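Local coordinates for erythrocyte membrane protein 1 (Plasmodium falciparum, PDB 2XU0) that probably binds host cell surface receptors through extracellular adhesion domains, of which this chain is the N-terminal segment with the first Duffy-binding-like domain, linked to rosetting, at residues A197-D201 and Q311-W315; Y380-I384 and T460-S464. The protein carries 10 engineered substitutions. One frame throughout, in Å; residues are numbered along the deposited sequence. Where two conformers were deposited one is given.

In the fold
Both segments of interaction 1 precede those of interaction 2 in sequence, and the two contacts have centres 28 Å apart and nearest atoms about 12 Å apart. Interaction 1 pairs helix 186-204 with the start of helix 311-338, about 8 Å from the centre of the chain. Interaction 2, about 21 Å from that centre, sets helix 371-407 against the loop after helix 457-460, in the C-terminal subdomain of the Duffy-binding-like domain. Helices 311-338 and 371-407 connect the two: Phe-312 touches Tyr-398, and Tyr-380 packs on Ile-331. Interaction 1 is a buried ionic and hydrogen-bonded network, whereas interaction 2 is mainly van der Waals packing with a water-mediated link.

Interaction 1: A197-D201 and Q311-W315; sequences ADIGD and QFLRW
Ala-197 lays its CB over one face of the Arg-314 guanidinium, 3.3 Å from NE, while CA of Gln-311 covers the opposite face. The plane is therefore held between the two helices, and its polar edge is turned to the acidic side chains that follow.

At Asp-198, a single oxygen collects three donors. Arg-314 NH2 reaches OD1 at 2.9 Å on the anti side, as a salt bridge; Trp-315 NE1 comes in on the syn side at 3.1 Å, with an N-H...O angle of 157°. Gln-311 NE2 approaches the same OD1 at 3.0 Å from well above the carboxylate plane and also bonds Asp-207, while Gln-311 OE1 accepts from the backbone N of Met-208. The other oxygen, OD2, pairs with Arg-134, so this buried carboxylate is probably stabilised in its charged form.

The helices run nearly antiparallel: the axes of the two short segments come within 11.3 Å, with 156° between their directions, a spacing spanned by polar side chains within the helical Duffy-binding-like fold. Trp-315, whose indole also takes Gln-311 CG over one face, lies with its side chain about 4 Å from that of Ile-118, a residue of the magnesium site.

One turn on, Asp-201 is gripped end-on: NH1 and NH2 of Arg-314 both converge on OD2 from the same face of the carboxylate, NH1 at 2.8 Å. The arginine chain bends at chi3 (-41°) on its way to the carboxylates. A water joins Asp-201 OD2 to the backbone N of Gln-311 at 2.9 Å from each, and Arg-204 takes OD1.

Interaction 2: Y380-I384 and T460-S464; sequences YNEWI and TFSIS
Ile-384 turns its CG2 branch onto the backbone of Phe-461, meeting Phe-461 O at 3.3 Å and lying 4.0 Å from Phe-461 CB. This is helix-against-loop packing in the C-terminal subdomain of the Duffy-binding-like domain: Ile-384 and Tyr-380, one turn apart on helix 371-407, both direct their CB atoms at the segment 460-464, which leaves helix 457-460 at Phe-461. The Phe-461 ring itself meets Phe-323 and Phe-391.

Asn-381 and Ile-463 lie side by side and point the same way, the amide alongside the CG2 methyl, with Asn-381 OD1 3.4 Å from that carbon.

The trans chi1 of Tyr-380 (178°) carries its ring out beside the loop. Ser-462 O lies at the ring edge, near its plane and 4.0 Å from CE2. The backbone N of Ser-464 comes closer to Tyr-380 CE2, at 3.8 Å, and Ser-464 CB is 4.1 Å from the same carbon. At the far end of the ring a water bridges helix and loop: it sits 2.8 Å from Tyr-380 OH and donates to Ser-462 O at 2.6 Å.

Interaction 1: A197-D201 and Q311-W315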
# COMPACT_ATOMS: atom_id res chain seq x y z
N ALA A 197 2.15 9.25 -1.71
CA ALA A 197 1.69 8.94 -3.09
C ALA A 197 0.15 9.09 -3.25
O ALA A 197 -0.30 9.69 -4.22
CB ALA A 197 2.15 7.56 -3.50
N ASP A 198 -0.63 8.62 -2.27
CA ASP A 198 -2.09 8.78 -2.30
C ASP A 198 -2.48 10.26 -2.20
O ASP A 198 -3.39 10.70 -2.91
CB ASP A 198 -2.79 7.93 -1.20
CG ASP A 198 -2.91 6.45 -1.50
OD1 ASP A 198 -2.81 6.07 -2.69
OD2 ASP A 198 -3.12 5.66 -0.56
N ILE A 199 -1.77 11.06 -1.34
CA ILE A 199 -2.00 12.50 -1.18
C ILE A 199 -1.75 13.22 -2.48
O ILE A 199 -2.56 14.06 -2.90
CB ILE A 199 -1.22 13.12 0.02
CG1 ILE A 199 -1.88 12.65 1.37
CG2 ILE A 199 -1.25 14.66 -0.08
CD1 ILE A 199 -0.94 12.72 2.68
N GLY A 200 -0.65 12.88 -3.13
CA GLY A 200 -0.33 13.44 -4.45
C GLY A 200 -1.42 13.14 -5.46
O GLY A 200 -1.80 14.02 -6.24
N ASP A 201 -1.96 11.89 -5.43
CA ASP A 201 -3.07 11.57 -6.34
C ASP A 201 -4.36 12.30 -6.01
O ASP A 201 -5.09 12.67 -6.92
CB ASP A 201 -3.26 10.05 -6.55
CG ASP A 201 -2.18 9.46 -7.43
OD1 ASP A 201 -1.44 10.24 -8.08
OD2 ASP A 201 -1.99 8.23 -7.39
N GLN A 311 -1.48 4.49 -9.30
CA GLN A 311 -2.14 4.15 -8.04
C GLN A 311 -2.54 2.68 -7.90
O GLN A 311 -2.31 2.08 -6.85
CB GLN A 311 -3.31 5.10 -7.77
CG GLN A 311 -4.00 4.88 -6.41
CD GLN A 311 -4.97 5.94 -6.09
OE1 GLN A 311 -6.00 6.10 -6.76
NE2 GLN A 311 -4.73 6.62 -4.97
N PHE A 312 -3.13 2.09 -8.96
CA PHE A 312 -3.54 0.69 -8.97
C PHE A 312 -2.32 -0.22 -8.67
O PHE A 312 -2.45 -1.18 -7.92
CB PHE A 312 -4.21 0.30 -10.33
CG PHE A 312 -4.26 -1.20 -10.49
CD1 PHE A 312 -5.12 -1.97 -9.72
CD2 PHE A 312 -3.35 -1.86 -11.32
CE1 PHE A 312 -5.06 -3.37 -9.75
CE2 PHE A 312 -3.31 -3.26 -11.37
CZ PHE A 312 -4.18 -4.01 -10.60
N LEU A 313 -1.16 0.05 -9.30
CA LEU A 313 0.06 -0.74 -9.08
C LEU A 313 0.56 -0.62 -7.62
O LEU A 313 1.01 -1.60 -7.03
CB LEU A 313 1.16 -0.33 -10.09
CG LEU A 313 0.81 -0.60 -11.56
CD1 LEU A 313 1.88 -0.07 -12.49
CD2 LEU A 313 0.49 -2.11 -11.81
N ARG A 314 0.50 0.59 -7.07
CA ARG A 314 0.88 0.85 -5.68
C ARG A 314 -0.06 0.10 -4.75
O ARG A 314 0.41 -0.50 -3.81
CB ARG A 314 0.74 2.34 -5.36
CG ARG A 314 1.69 3.24 -6.11
CD ARG A 314 1.73 4.61 -5.48
NE ARG A 314 0.43 5.14 -5.04
CZ ARG A 314 -0.20 6.16 -5.61
NH1 ARG A 314 0.25 6.69 -6.73
NH2 ARG A 314 -1.34 6.61 -5.10
N TRP A 315 -1.38 0.12 -5.02
CA TRP A 315 -2.35 -0.56 -4.16
C TRP A 315 -2.22 -2.06 -4.18
O TRP A 315 -2.39 -2.69 -3.14
CB TRP A 315 -3.79 -0.15 -4.48
CG TRP A 315 -4.15 1.28 -4.15
CD1 TRP A 315 -3.42 2.18 -3.42
CD2 TRP A 315 -5.45 1.87 -4.35
NE1 TRP A 315 -4.15 3.35 -3.26
CE2 TRP A 315 -5.41 3.17 -3.78
CE3 TRP A 315 -6.64 1.43 -4.97
CZ2 TRP A 315 -6.51 4.05 -3.86
CZ3 TRP A 315 -7.71 2.31 -5.07
CH2 TRP A 315 -7.64 3.61 -4.53
O HOH W 1 -0.15 4.37 -2.30
O HOH W 2 -2.19 7.16 -10.12

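Interaction 2: Y380-I384 and T460-S464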
# COMPACT_ATOMS: atom_id res chain seq x y z
N TYR A 380 -9.65 -18.96 9.64
CA TYR A 380 -8.49 -18.73 8.77
C TYR A 380 -8.89 -18.99 7.32
O TYR A 380 -8.54 -18.21 6.44
CB TYR A 380 -7.30 -19.65 9.16
CG TYR A 380 -6.10 -19.49 8.25
CD1 TYR A 380 -5.24 -18.40 8.38
CD2 TYR A 380 -5.85 -20.39 7.22
CE1 TYR A 380 -4.16 -18.22 7.52
CE2 TYR A 380 -4.76 -20.23 6.36
CZ TYR A 380 -3.93 -19.13 6.51
OH TYR A 380 -2.85 -18.96 5.67
N ASN A 381 -9.63 -20.07 7.06
CA ASN A 381 -10.06 -20.36 5.69
C ASN A 381 -11.00 -19.28 5.13
O ASN A 381 -10.93 -19.03 3.93
CB ASN A 381 -10.71 -21.74 5.57
CG ASN A 381 -9.82 -22.90 5.90
OD1 ASN A 381 -8.59 -22.81 5.92
ND2 ASN A 381 -10.44 -24.04 6.18
N GLU A 382 -11.85 -18.64 5.97
CA GLU A 382 -12.74 -17.59 5.43
C GLU A 382 -11.93 -16.37 4.96
O GLU A 382 -12.19 -15.84 3.87
CB GLU A 382 -13.90 -17.19 6.36
CG GLU A 382 -13.61 -16.41 7.63
CD GLU A 382 -14.87 -15.94 8.35
OE1 GLU A 382 -14.76 -15.57 9.54
OE2 GLU A 382 -15.96 -15.96 7.73
N TRP A 383 -10.90 -15.97 5.77
CA TRP A 383 -10.01 -14.87 5.41
C TRP A 383 -9.27 -15.18 4.12
O TRP A 383 -9.26 -14.34 3.25
CB TRP A 383 -9.03 -14.56 6.54
CG TRP A 383 -8.06 -13.46 6.21
CD1 TRP A 383 -8.29 -12.12 6.27
CD2 TRP A 383 -6.70 -13.63 5.82
NE1 TRP A 383 -7.15 -11.43 5.91
CE2 TRP A 383 -6.15 -12.34 5.66
CE3 TRP A 383 -5.86 -14.75 5.65
CZ2 TRP A 383 -4.82 -12.14 5.25
CZ3 TRP A 383 -4.54 -14.55 5.28
CH2 TRP A 383 -4.04 -13.26 5.08
N ILE A 384 -8.70 -16.40 3.99
CA ILE A 384 -7.92 -16.82 2.82
C ILE A 384 -8.78 -16.82 1.56
O ILE A 384 -8.29 -16.49 0.48
CB ILE A 384 -7.20 -18.19 3.10
CG1 ILE A 384 -5.87 -17.99 3.79
CG2 ILE A 384 -7.05 -19.09 1.84
CD1 ILE A 384 -4.64 -17.35 2.96
N THR A 460 -0.59 -20.76 -2.64
CA THR A 460 -0.55 -19.55 -1.84
C THR A 460 -1.80 -19.30 -1.02
O THR A 460 -1.72 -18.70 0.04
CB THR A 460 -0.18 -18.36 -2.72
OG1 THR A 460 0.97 -18.74 -3.46
CG2 THR A 460 0.10 -17.08 -1.91
N PHE A 461 -2.96 -19.69 -1.55
CA PHE A 461 -4.21 -19.45 -0.85
C PHE A 461 -4.84 -20.79 -0.44
O PHE A 461 -6.01 -21.03 -0.66
CB PHE A 461 -5.16 -18.56 -1.69
CG PHE A 461 -4.57 -17.23 -2.13
CD1 PHE A 461 -4.72 -16.09 -1.35
CD2 PHE A 461 -3.86 -17.13 -3.32
CE1 PHE A 461 -4.22 -14.86 -1.78
CE2 PHE A 461 -3.37 -15.90 -3.76
CZ PHE A 461 -3.54 -14.78 -2.98
N SER A 462 -4.03 -21.68 0.15
CA SER A 462 -4.48 -22.99 0.61
C SER A 462 -4.83 -22.94 2.09
O SER A 462 -4.54 -21.95 2.75
CB SER A 462 -3.35 -24.00 0.41
OG SER A 462 -2.18 -23.61 1.13
N ILE A 463 -5.36 -24.05 2.62
CA ILE A 463 -5.62 -24.22 4.05
C ILE A 463 -4.23 -24.29 4.72
O ILE A 463 -3.25 -24.67 4.06
CB ILE A 463 -6.44 -25.53 4.36
CG1 ILE A 463 -5.71 -26.81 3.87
CG2 ILE A 463 -7.90 -25.45 3.87
CD1 ILE A 463 -5.71 -27.94 4.85
N SER A 464 -4.14 -23.92 6.00
CA SER A 464 -2.87 -24.01 6.74
C SER A 464 -2.49 -25.49 6.87
O SER A 464 -3.38 -26.34 6.98
CB SER A 464 -3.03 -23.44 8.15
OG SER A 464 -1.89 -23.74 8.93
O HOH W 3 -2.36 -20.97 3.79
O HOH W 4 -6.67 -23.65 7.10